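Uncharacterized protein (Bacteroides eggerthii DSM 20697, PDB 4ECO) is of unknown function but is built as a leucine-rich repeat solenoid, a fold that commonly serves protein binding. Local coordinates at residues 583-587 / 602-607. Numbering follows the deposited sequence.
Sequences EKITP and IDLSYV
Lys584 runs between the side chains of Tyr606 and Asp603, alongside the aspartate and across the tyrosine. Its CB starts beside the tyrosine, 3.7 Å from Tyr606 CE2, and its CG lies next to the carboxylate carbon of Asp603. CD sits over one face of the Tyr606 ring, 3.8 Å from the centroid and 22° off the normal, a CH-pi contact offset toward the rim. CE then passes Asp603 OD2, and NZ ends near Tyr606 OH at 3.6 Å, with OD2 4.7 Å away, too far for a salt bridge. Beyond CG the chain is extended (chi2 -178°), which takes it from CE2 past CZ toward the hydroxyl. These are neighbouring coils at the C-terminal end of the leucine-rich repeat solenoid, and on their inner side Ile585 CG1 rests against both Ile602 CD1 and Leu604 CD2, while its CG2 meets Val607 CG1; Trp558 and Tyr616 also touch it. The backbones are joined by a weak bond from Ile585 N to Asp603 O (3.3 Å) and by two bridging waters. One links Glu583 O to Asp603 N; the other donates to Ile585 O and Asp603 O and accepts from Tyr606 N. Within 602-607, Asp603 OD1 takes the N-H of Ser605 at 3.0 Å, closing an Asx turn.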
ATOM      1  N   GLU A 583     -36.160   5.335  30.983  1.00 48.41           N
ATOM      2  CA  GLU A 583     -35.472   6.635  31.057  1.00 46.52           C
ATOM      3  C   GLU A 583     -35.765   7.500  29.829  1.00 51.53           C
ATOM      4  O   GLU A 583     -35.824   6.987  28.709  1.00 50.93           O
ATOM      5  CB  GLU A 583     -33.937   6.448  31.193  1.00 46.32           C
ATOM      6  CG  GLU A 583     -33.262   5.651  30.068  1.00 49.42           C
ATOM      7  CD  GLU A 583     -31.848   5.175  30.338  1.00 58.04           C
ATOM      8  OE1 GLU A 583     -31.141   5.812  31.150  1.00 45.02           O
ATOM      9  OE2 GLU A 583     -31.436   4.168  29.720  1.00 51.32           O
ATOM     10  N   LYS A 584     -35.942   8.803  30.045  1.00 49.85           N
ATOM     11  CA  LYS A 584     -36.095   9.772  28.963  1.00 49.30           C
ATOM     12  C   LYS A 584     -34.741   9.938  28.292  1.00 52.64           C
ATOM     13  O   LYS A 584     -33.728  10.017  28.993  1.00 51.50           O
ATOM     14  CB  LYS A 584     -36.618  11.115  29.483  1.00 51.77           C
ATOM     15  CG  LYS A 584     -38.104  11.136  29.760  1.00 56.25           C
ATOM     16  CD  LYS A 584     -38.515  12.518  30.217  1.00 63.52           C
ATOM     17  CE  LYS A 584     -39.920  12.591  30.753  1.00 70.54           C
ATOM     18  NZ  LYS A 584     -40.162  13.877  31.451  1.00 62.25           N
ATOM     19  N   ILE A 585     -34.700   9.930  26.951  1.00 48.89           N
ATOM     20  CA  ILE A 585     -33.436  10.081  26.232  1.00 46.83           C
ATOM     21  C   ILE A 585     -32.924  11.490  26.479  1.00 50.33           C
ATOM     22  O   ILE A 585     -33.704  12.442  26.495  1.00 50.84           O
ATOM     23  CB  ILE A 585     -33.550   9.737  24.715  1.00 48.56           C
ATOM     24  CG1 ILE A 585     -34.134   8.321  24.519  1.00 48.77           C
ATOM     25  CG2 ILE A 585     -32.201   9.917  23.955  1.00 45.53           C
ATOM     26  CD1 ILE A 585     -33.348   7.137  25.154  1.00 58.01           C
ATOM     27  N   THR A 586     -31.620  11.587  26.745  1.00 46.34           N
ATOM     28  CA  THR A 586     -30.915  12.826  27.055  1.00 46.45           C
ATOM     29  C   THR A 586     -30.310  13.438  25.774  1.00 51.76           C
ATOM     30  O   THR A 586     -29.877  12.692  24.892  1.00 51.75           O
ATOM     31  CB  THR A 586     -29.849  12.530  28.104  1.00 46.40           C
ATOM     32  OG1 THR A 586     -28.958  11.505  27.632  1.00 41.73           O
ATOM     33  CG2 THR A 586     -30.450  12.131  29.426  1.00 38.79           C
ATOM     34  N   PRO A 587     -30.241  14.782  25.665  1.00 49.23           N
ATOM     35  CA  PRO A 587     -29.699  15.403  24.435  1.00 48.57           C
ATOM     36  C   PRO A 587     -28.221  15.099  24.133  1.00 50.65           C
ATOM     37  O   PRO A 587     -27.821  15.254  22.966  1.00 49.31           O
ATOM     38  CB  PRO A 587     -29.860  16.906  24.664  1.00 51.02           C
ATOM     39  CG  PRO A 587     -30.222  17.081  26.071  1.00 56.67           C
ATOM     40  CD  PRO A 587     -30.764  15.797  26.596  1.00 52.20           C
ATOM     41  N   ILE A 602     -40.534   4.530  23.711  1.00 51.64           N
ATOM     42  CA  ILE A 602     -39.487   5.494  24.066  1.00 50.40           C
ATOM     43  C   ILE A 602     -40.049   6.938  24.114  1.00 58.09           C
ATOM     44  O   ILE A 602     -40.872   7.332  23.279  1.00 59.33           O
ATOM     45  CB  ILE A 602     -38.310   5.351  23.048  1.00 51.04           C
ATOM     46  CG1 ILE A 602     -37.003   6.013  23.530  1.00 49.70           C
ATOM     47  CG2 ILE A 602     -38.692   5.726  21.601  1.00 51.11           C
ATOM     48  CD1 ILE A 602     -35.713   5.466  22.838  1.00 46.68           C
ATOM     49  N   ASP A 603     -39.595   7.706  25.128  1.00 53.89           N
ATOM     50  CA  ASP A 603     -39.936   9.105  25.386  1.00 52.24           C
ATOM     51  C   ASP A 603     -38.769   9.999  24.943  1.00 54.04           C
ATOM     52  O   ASP A 603     -37.707   9.994  25.572  1.00 53.49           O
ATOM     53  CB  ASP A 603     -40.251   9.290  26.884  1.00 53.85           C
ATOM     54  CG  ASP A 603     -40.850  10.639  27.267  1.00 57.84           C
ATOM     55  OD1 ASP A 603     -40.615  11.621  26.539  1.00 55.07           O
ATOM     56  OD2 ASP A 603     -41.537  10.713  28.321  1.00 62.94           O
ATOM     57  N   LEU A 604     -38.971  10.775  23.879  1.00 49.46           N
ATOM     58  CA  LEU A 604     -37.939  11.656  23.321  1.00 47.98           C
ATOM     59  C   LEU A 604     -38.221  13.149  23.624  1.00 56.16           C
ATOM     60  O   LEU A 604     -37.772  14.038  22.881  1.00 56.36           O
ATOM     61  CB  LEU A 604     -37.833  11.428  21.803  1.00 46.26           C
ATOM     62  CG  LEU A 604     -37.450  10.033  21.328  1.00 49.38           C
ATOM     63  CD1 LEU A 604     -37.305  10.003  19.832  1.00 49.16           C
ATOM     64  CD2 LEU A 604     -36.148   9.590  21.917  1.00 49.19           C
ATOM     65  N   SER A 605     -38.935  13.415  24.737  1.00 54.76           N
ATOM     66  CA  SER A 605     -39.333  14.760  25.172  1.00 56.05           C
ATOM     67  C   SER A 605     -38.193  15.747  25.240  1.00 59.98           C
ATOM     68  O   SER A 605     -38.367  16.884  24.802  1.00 61.44           O
ATOM     69  CB  SER A 605     -39.966  14.712  26.549  1.00 60.12           C
ATOM     70  OG  SER A 605     -41.212  14.046  26.484  1.00 73.96           O
ATOM     71  N   TYR A 606     -37.042  15.316  25.791  1.00 53.78           N
ATOM     72  CA  TYR A 606     -35.872  16.153  26.030  1.00 52.23           C
ATOM     73  C   TYR A 606     -35.060  16.410  24.778  1.00 54.64           C
ATOM     74  O   TYR A 606     -34.399  17.457  24.688  1.00 55.50           O
ATOM     75  CB  TYR A 606     -34.955  15.510  27.097  1.00 52.18           C
ATOM     76  CG  TYR A 606     -35.527  15.399  28.500  1.00 53.96           C
ATOM     77  CD1 TYR A 606     -36.539  16.253  28.936  1.00 56.03           C
ATOM     78  CD2 TYR A 606     -34.984  14.512  29.424  1.00 54.73           C
ATOM     79  CE1 TYR A 606     -37.042  16.174  30.235  1.00 56.55           C
ATOM     80  CE2 TYR A 606     -35.459  14.448  30.736  1.00 56.19           C
ATOM     81  CZ  TYR A 606     -36.490  15.278  31.137  1.00 63.13           C
ATOM     82  OH  TYR A 606     -36.975  15.173  32.422  1.00 67.45           O
ATOM     83  N   VAL A 607     -35.085  15.472  23.827  1.00 49.37           N
ATOM     84  CA  VAL A 607     -34.286  15.596  22.603  1.00 48.03           C
ATOM     85  C   VAL A 607     -35.090  16.316  21.500  1.00 53.96           C
ATOM     86  O   VAL A 607     -34.488  16.775  20.530  1.00 53.40           O
ATOM     87  CB  VAL A 607     -33.727  14.231  22.111  1.00 49.59           C
ATOM     88  CG1 VAL A 607     -32.832  13.599  23.174  1.00 49.16           C
ATOM     89  CG2 VAL A 607     -34.832  13.271  21.697  1.00 49.05           C
TER
HETATM   90  O   HOH W   1     -38.006   6.571  27.278  1.00 49.74           O
HETATM   91  O   HOH W   2     -36.305  12.458  26.108  1.00 46.98           O